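Local coordinates for protein UspA1 (Moraxella catarrhalis, PDB 3NTN) that acts as a trimeric autotransporter adhesin of the outer membrane that binds fibronectin and the receptor CEACAM1, at residues N130-G135 with T140-A145; T105-A110 with S114-H119; S24-A27 with E33-G36. One frame throughout, in Å; residues are numbered along the deposited sequence. Where two conformers were deposited one is given.

Contact 1 of 3, residues N130-G135 with T140-A145; sequences NSAEVG and TGFAGA
The small antiparallel hairpin made by strands 132-134 and 137-139 is continued past its open end by the chain on both sides, and there F142 meets N130, S131 and A132. One backbone hydrogen bond joins 130-135 to 140-145: F142 N donates to N130 O at 3.2 Å, with an N-H...O angle of 163°. The donor is tilted 32° from the carbonyl plane, and the same oxygen lies 3.5 Å from F142 CG, beside the root of the ring. With chi1 at -59°, CG is anti to the carbonyl carbon of F142, and the ring is carried along the other arm. Its CD2 comes to 3.5 Å from S131 N, while CE2 lies 4.1 Å from A132 CB. The ring thus packs obliquely against the peptide between N130 and S131, with the small A132 side chain at its far end. On the other side of the backbone from the ring, S131 CB and T140 CG2 meet in a loose van der Waals contact at 4.1 Å. At the other end A145 CB approaches the N130 amide, lying 3.6 Å from OD1; this touch belongs to one of two deposited N130 conformers and is therefore doubtful. Within the hairpin, A132 pairs with L139 through the backbone, and S138 OG bonds to E133 OE1. A second subunit packs I172 on A132 and V134, and Q184 of its helix 182-217 on F142; H186, in the same helix of the third subunit, reaches V134, where head gives way to stalk, probably within the neck.

Contact 2 of 3, residues T105-A110 with S114-H119; sequences TDTTNA and SVLLGH
The loop 105-110 runs beside strand 115-117 without a hydrogen bond between them, and its end comes near the strand's start, where the CA atoms of A110 and S114 are 6.0 Å apart. L116 carries the contact. Its chi1 (-72°) carries CG toward the loop, and chi2 (75°) then turns CD2 among T105, D106 and T107. That methyl lies 3.7 Å from T105 CB and is also in contact with D106 O and T107 CG2. The T107 side chain crosses that of L116 at about a right angle. The other branch, CD1, reaches A110 CB more loosely at 4.4 Å. Farther along, T105 CG2 touches G118 O at 3.7 Å. The threonine hydroxyls turn to other partners, T105 OG1 to N89 OD1 and T107 OG1 to T90 O, while S114 OG bonds to Q111 O. An Asx turn shapes the loop itself: D106 OD1 accepts from T108 N, above the carboxylate plane, and from T108 OG1 at 2.8 Å through its syn lone pair. A strand residue pointing inward to be wrapped by the preceding loop is in keeping with the beta roll of the YadA-like head.

Contact 3 of 3, residues S24-A27 with E33-G36; sequences STVA and EATG
Apolar packing between V26 and A34 is the first element of this contact. V26 CG2 rests 3.8 Å from A34 CB. The isopropyl group is set with CG1 anti to the backbone N (chi1 177°), which leaves CG2 beside that nitrogen and turned to the other strand, where it also lies 4.0 Å from A34 N. The A34 methyl is met by segment 24-27 at further points as well: S24 CB at 4.1 Å and T25 O at 4.0 Å. A single methyl thus sits among atoms of three successive residues.

The second element is van der Waals contact between S24 and backbone carbonyls. S24 CB lies 3.7 Å from G36 O, and S24 OG lies 3.6 Å from A34 O, a separation that is no hydrogen bond. The hydroxyl, held between the backbone N and the carbonyl carbon at chi1 65°, is instead bonded to G21 O, so this buried polar group is satisfied from within its own turn of the chain. G36 O is similarly provided for by S39 OG.

Hydrogen bonds between the two segments are absent; the backbone bonds run to the neighbouring coils. Strand 25-26 pairs in parallel with strands 10-11 and 40-42, T25 and A27 both bonding to I41 and V26 to T10. Strand 33-34 lies between strands 18-19 and 48-49 in a second parallel sheet, so S24, V26 and A34 fill the inside of one coil of the beta roll between its two faces. Outside it, T25 and A27 pack on G29 and A27 of the third subunit.

How the contacts relate
The three contacts follow one another along an elongated trimer. Contact 3 and contact 2 both reach the long parallel sheet of the head, their centres about 28 Å apart and their nearest atoms about 21 Å apart. Both fill the interior of a coil, contact 3 with S24, V26 and A34 and contact 2 with a leucine packed against loop 105-110. Contact 1 comes next in sequence, beyond the roll, its centre about 26 Å from contact 2 and about 50 Å from contact 3, across the chain's centre from the latter. None touches another, yet each meets the third subunit. H216 and H220 bind nickel at the crystallised fragment's C-terminal end, in a probable histidine tag.

Contact 1 of 3, residues N130-G135 with T140-A145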
loop_
_atom_site.group_PDB
_atom_site.type_symbol
_atom_site.label_atom_id
_atom_site.label_comp_id
_atom_site.label_asym_id
_atom_site.label_seq_id
_atom_site.Cartn_x
_atom_site.Cartn_y
_atom_site.Cartn_z
ATOM N N ASN B 130 -20.560 3.159 7.280
ATOM C CA ASN B 130 -20.961 4.548 7.388
ATOM C C ASN B 130 -20.991 5.007 8.846
ATOM O O ASN B 130 -20.949 6.208 9.123
ATOM C CB ASN B 130 -22.312 4.778 6.682
ATOM C CG ASN B 130 -22.146 5.210 5.209
ATOM O OD1 ASN B 130 -21.549 6.250 4.918
ATOM N ND2 ASN B 130 -22.698 4.426 4.290
ATOM N N SER B 131 -21.019 4.060 9.781
ATOM C CA SER B 131 -21.185 4.378 11.192
ATOM C C SER B 131 -20.744 3.201 12.051
ATOM O O SER B 131 -20.361 2.160 11.505
ATOM C CB SER B 131 -22.650 4.686 11.492
ATOM O OG SER B 131 -23.376 3.474 11.500
ATOM N N ALA B 132 -20.793 3.359 13.380
ATOM C CA ALA B 132 -20.375 2.310 14.288
ATOM C C ALA B 132 -20.988 2.557 15.642
ATOM O O ALA B 132 -21.192 3.720 16.038
ATOM C CB ALA B 132 -18.811 2.264 14.416
ATOM N N GLU B 133 -21.284 1.463 16.340
ATOM C CA GLU B 133 -21.779 1.508 17.718
ATOM C C GLU B 133 -20.743 0.859 18.646
ATOM O O GLU B 133 -20.395 -0.302 18.494
ATOM C CB GLU B 133 -23.129 0.807 17.836
ATOM C CG GLU B 133 -24.140 1.192 16.732
ATOM C CD GLU B 133 -24.647 2.650 16.821
ATOM O OE1 GLU B 133 -25.056 3.076 17.919
ATOM O OE2 GLU B 133 -24.662 3.366 15.783
ATOM N N VAL B 134 -20.238 1.650 19.585
ATOM C CA VAL B 134 -19.247 1.218 20.561
ATOM C C VAL B 134 -19.899 1.363 21.928
ATOM O O VAL B 134 -20.142 2.483 22.384
ATOM C CB VAL B 134 -18.000 2.112 20.490
ATOM C CG1 VAL B 134 -16.968 1.673 21.515
ATOM C CG2 VAL B 134 -17.445 2.124 19.076
ATOM N N GLY B 135 -20.217 0.237 22.572
ATOM C CA GLY B 135 -20.989 0.286 23.804
ATOM C C GLY B 135 -22.379 0.832 23.471
ATOM O O GLY B 135 -23.059 0.330 22.554
ATOM N N THR B 140 -21.060 8.450 13.760
ATOM C CA THR B 140 -21.688 8.553 12.424
ATOM C C THR B 140 -20.920 9.493 11.501
ATOM O O THR B 140 -19.983 10.168 11.921
ATOM C CB THR B 140 -23.166 9.040 12.458
ATOM O OG1 THR B 140 -23.215 10.338 13.039
ATOM C CG2 THR B 140 -24.131 8.075 13.223
ATOM N N GLY B 141 -21.328 9.515 10.239
ATOM C CA GLY B 141 -20.810 10.442 9.257
ATOM C C GLY B 141 -19.405 10.125 8.811
ATOM O O GLY B 141 -18.575 11.044 8.621
ATOM N N PHE B 142 -19.114 8.831 8.661
ATOM C CA PHE B 142 -17.845 8.427 8.072
ATOM C C PHE B 142 -17.835 8.673 6.541
ATOM O O PHE B 142 -18.786 8.335 5.807
ATOM C CB PHE B 142 -17.578 6.936 8.302
ATOM C CG PHE B 142 -17.527 6.512 9.757
ATOM C CD1 PHE B 142 -17.253 7.426 10.787
ATOM C CD2 PHE B 142 -17.677 5.172 10.091
ATOM C CE1 PHE B 142 -17.201 7.016 12.085
ATOM C CE2 PHE B 142 -17.601 4.769 11.409
ATOM C CZ PHE B 142 -17.371 5.683 12.398
ATOM N N ALA B 143 -16.691 9.194 6.083
ATOM C CA ALA B 143 -16.318 9.326 4.668
ATOM C C ALA B 143 -15.708 8.047 4.120
ATOM O O ALA B 143 -15.154 7.205 4.874
ATOM C CB ALA B 143 -15.361 10.495 4.496
ATOM N N GLY B 144 -15.836 7.911 2.800
ATOM C CA GLY B 144 -15.242 6.834 2.044
ATOM C C GLY B 144 -15.873 5.464 2.246
ATOM O O GLY B 144 -15.162 4.469 2.264
ATOM N N ALA B 145 -17.193 5.411 2.418
ATOM C CA ALA B 145 -17.927 4.151 2.447
ATOM C C ALA B 145 -18.603 3.813 1.081
ATOM O O ALA B 145 -17.893 3.648 0.066
ATOM C CB ALA B 145 -18.933 4.155 3.579
#

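Contact 2 of 3, residues T105-A110 with S114-H119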
loop_
_atom_site.group_PDB
_atom_site.type_symbol
_atom_site.label_atom_id
_atom_site.label_comp_id
_atom_site.label_asym_id
_atom_site.label_seq_id
_atom_site.Cartn_x
_atom_site.Cartn_y
_atom_site.Cartn_z
ATOM N N THR B 105 -0.256 -15.809 -2.068
ATOM C CA THR B 105 -1.473 -15.083 -1.722
ATOM C C THR B 105 -2.752 -15.960 -1.841
ATOM O O THR B 105 -2.706 -17.125 -2.253
ATOM C CB THR B 105 -1.617 -13.760 -2.535
ATOM O OG1 THR B 105 -1.570 -14.103 -3.899
ATOM C CG2 THR B 105 -0.420 -12.748 -2.305
ATOM N N ASP B 106 -3.888 -15.392 -1.406
ATOM C CA ASP B 106 -5.188 -16.064 -1.452
ATOM C C ASP B 106 -6.142 -15.029 -1.984
ATOM O O ASP B 106 -6.408 -14.000 -1.327
ATOM C CB ASP B 106 -5.591 -16.537 -0.058
ATOM C CG ASP B 106 -7.037 -17.083 0.027
ATOM O OD1 ASP B 106 -7.562 -17.648 -0.966
ATOM O OD2 ASP B 106 -7.649 -16.969 1.130
ATOM N N THR B 107 -6.613 -15.281 -3.199
ATOM C CA THR B 107 -7.569 -14.407 -3.872
ATOM C C THR B 107 -9.023 -14.956 -3.877
ATOM O O THR B 107 -9.881 -14.461 -4.635
ATOM C CB THR B 107 -7.147 -14.224 -5.306
ATOM O OG1 THR B 107 -6.926 -15.517 -5.852
ATOM C CG2 THR B 107 -5.842 -13.372 -5.410
ATOM N N THR B 108 -9.292 -15.985 -3.063
ATOM C CA THR B 108 -10.656 -16.538 -2.871
ATOM C C THR B 108 -11.715 -15.448 -2.651
ATOM O O THR B 108 -12.786 -15.445 -3.300
ATOM C CB THR B 108 -10.681 -17.530 -1.695
ATOM O OG1 THR B 108 -9.908 -18.690 -2.043
ATOM C CG2 THR B 108 -12.140 -17.991 -1.337
ATOM N N ASN B 109 -11.418 -14.504 -1.752
ATOM C CA ASN B 109 -12.421 -13.504 -1.406
ATOM C C ASN B 109 -12.172 -12.122 -1.953
ATOM O O ASN B 109 -12.924 -11.201 -1.687
ATOM C CB ASN B 109 -12.674 -13.492 0.093
ATOM C CG ASN B 109 -13.430 -14.717 0.544
ATOM O OD1 ASN B 109 -14.603 -14.918 0.182
ATOM N ND2 ASN B 109 -12.767 -15.551 1.337
ATOM N N ALA B 110 -11.139 -12.006 -2.769
ATOM C CA ALA B 110 -10.770 -10.771 -3.433
ATOM C C ALA B 110 -11.820 -10.430 -4.487
ATOM O O ALA B 110 -12.138 -11.270 -5.323
ATOM C CB ALA B 110 -9.461 -10.965 -4.072
ATOM N N SER B 114 -9.115 -5.383 -6.485
ATOM C CA SER B 114 -8.359 -5.564 -5.259
ATOM C C SER B 114 -6.862 -5.380 -5.513
ATOM O O SER B 114 -6.374 -5.704 -6.594
ATOM C CB SER B 114 -8.589 -6.966 -4.738
ATOM O OG SER B 114 -9.890 -7.029 -4.158
ATOM N N VAL B 115 -6.130 -4.982 -4.477
ATOM C CA VAL B 115 -4.677 -4.986 -4.511
ATOM C C VAL B 115 -4.210 -5.888 -3.363
ATOM O O VAL B 115 -4.666 -5.752 -2.246
ATOM C CB VAL B 115 -4.080 -3.524 -4.449
ATOM C CG1 VAL B 115 -2.547 -3.494 -4.518
ATOM C CG2 VAL B 115 -4.654 -2.657 -5.586
ATOM N N LEU B 116 -3.326 -6.841 -3.643
ATOM C CA LEU B 116 -2.682 -7.624 -2.615
ATOM C C LEU B 116 -1.175 -7.311 -2.578
ATOM O O LEU B 116 -0.485 -7.354 -3.626
ATOM C CB LEU B 116 -2.915 -9.109 -2.866
ATOM C CG LEU B 116 -4.321 -9.694 -2.616
ATOM C CD1 LEU B 116 -5.345 -9.314 -3.737
ATOM C CD2 LEU B 116 -4.256 -11.203 -2.548
ATOM N N LEU B 117 -0.661 -6.980 -1.387
ATOM C CA LEU B 117 0.747 -6.713 -1.262
ATOM C C LEU B 117 1.380 -7.676 -0.287
ATOM O O LEU B 117 0.853 -7.861 0.778
ATOM C CB LEU B 117 0.955 -5.290 -0.736
ATOM C CG LEU B 117 0.395 -4.122 -1.585
ATOM C CD1 LEU B 117 0.628 -2.862 -0.843
ATOM C CD2 LEU B 117 1.121 -4.075 -2.994
ATOM N N GLY B 118 2.535 -8.264 -0.622
ATOM C CA GLY B 118 3.290 -9.108 0.340
ATOM C C GLY B 118 3.027 -10.603 0.364
ATOM O O GLY B 118 2.082 -11.076 -0.224
ATOM N N HIS B 119 3.880 -11.298 1.107
ATOM C CA HIS B 119 3.853 -12.752 1.309
ATOM C C HIS B 119 2.730 -13.178 2.262
ATOM O O HIS B 119 2.545 -12.572 3.337
ATOM C CB HIS B 119 5.236 -13.201 1.852
ATOM C CG HIS B 119 5.324 -14.652 2.202
ATOM N ND1 HIS B 119 5.654 -15.091 3.469
ATOM C CD2 HIS B 119 5.144 -15.764 1.453
ATOM C CE1 HIS B 119 5.668 -16.415 3.483
ATOM N NE2 HIS B 119 5.359 -16.846 2.271
#

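Contact 3 of 3, residues S24-A27 with E33-G36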
loop_
_atom_site.group_PDB
_atom_site.type_symbol
_atom_site.label_atom_id
_atom_site.label_comp_id
_atom_site.label_asym_id
_atom_site.label_seq_id
_atom_site.Cartn_x
_atom_site.Cartn_y
_atom_site.Cartn_z
ATOM N N SER B 24 3.185 -12.736 -31.840
ATOM C CA SER B 24 3.658 -13.237 -30.547
ATOM C C SER B 24 5.195 -13.470 -30.572
ATOM O O SER B 24 5.788 -13.673 -31.636
ATOM C CB SER B 24 2.939 -14.512 -30.149
ATOM O OG SER B 24 3.262 -15.536 -31.084
ATOM N N THR B 25 5.796 -13.459 -29.386
ATOM C CA THR B 25 7.220 -13.593 -29.201
ATOM C C THR B 25 7.512 -14.539 -28.027
ATOM O O THR B 25 6.991 -14.357 -26.928
ATOM C CB THR B 25 7.826 -12.201 -28.863
ATOM O OG1 THR B 25 7.488 -11.255 -29.891
ATOM C CG2 THR B 25 9.359 -12.269 -28.721
ATOM N N VAL B 26 8.369 -15.513 -28.235
ATOM C CA VAL B 26 9.021 -16.220 -27.144
ATOM C C VAL B 26 10.550 -16.043 -27.344
ATOM O O VAL B 26 11.112 -16.570 -28.289
ATOM C CB VAL B 26 8.692 -17.761 -27.142
ATOM C CG1 VAL B 26 9.455 -18.461 -26.031
ATOM C CG2 VAL B 26 7.208 -18.014 -27.042
ATOM N N ALA B 27 11.218 -15.294 -26.476
ATOM C CA ALA B 27 12.611 -14.936 -26.744
ATOM C C ALA B 27 13.578 -16.118 -26.520
ATOM O O ALA B 27 14.694 -16.079 -27.028
ATOM C CB ALA B 27 13.051 -13.720 -25.936
ATOM N N GLU B 33 4.910 -21.373 -24.368
ATOM C CA GLU B 33 3.863 -21.289 -25.370
ATOM C C GLU B 33 3.185 -19.915 -25.360
ATOM O O GLU B 33 2.422 -19.598 -24.413
ATOM C CB GLU B 33 2.808 -22.314 -25.004
ATOM C CG GLU B 33 2.240 -23.061 -26.155
ATOM C CD GLU B 33 1.203 -24.090 -25.696
ATOM O OE1 GLU B 33 0.108 -24.150 -26.323
ATOM O OE2 GLU B 33 1.478 -24.829 -24.706
ATOM N N ALA B 34 3.405 -19.116 -26.398
ATOM C CA ALA B 34 2.713 -17.812 -26.496
ATOM C C ALA B 34 1.608 -17.831 -27.536
ATOM O O ALA B 34 1.847 -17.840 -28.727
ATOM C CB ALA B 34 3.701 -16.623 -26.731
ATOM N N THR B 35 0.381 -17.824 -27.069
ATOM C CA THR B 35 -0.742 -18.111 -27.935
ATOM C C THR B 35 -1.588 -16.899 -28.314
ATOM O O THR B 35 -2.274 -16.915 -29.346
ATOM C CB THR B 35 -1.553 -19.219 -27.291
ATOM O OG1 THR B 35 -1.124 -20.459 -27.873
ATOM C CG2 THR B 35 -3.034 -18.994 -27.457
ATOM N N GLY B 36 -1.503 -15.835 -27.521
ATOM C CA GLY B 36 -2.325 -14.673 -27.780
ATOM C C GLY B 36 -1.742 -13.748 -28.827
ATOM O O GLY B 36 -0.531 -13.687 -29.041
#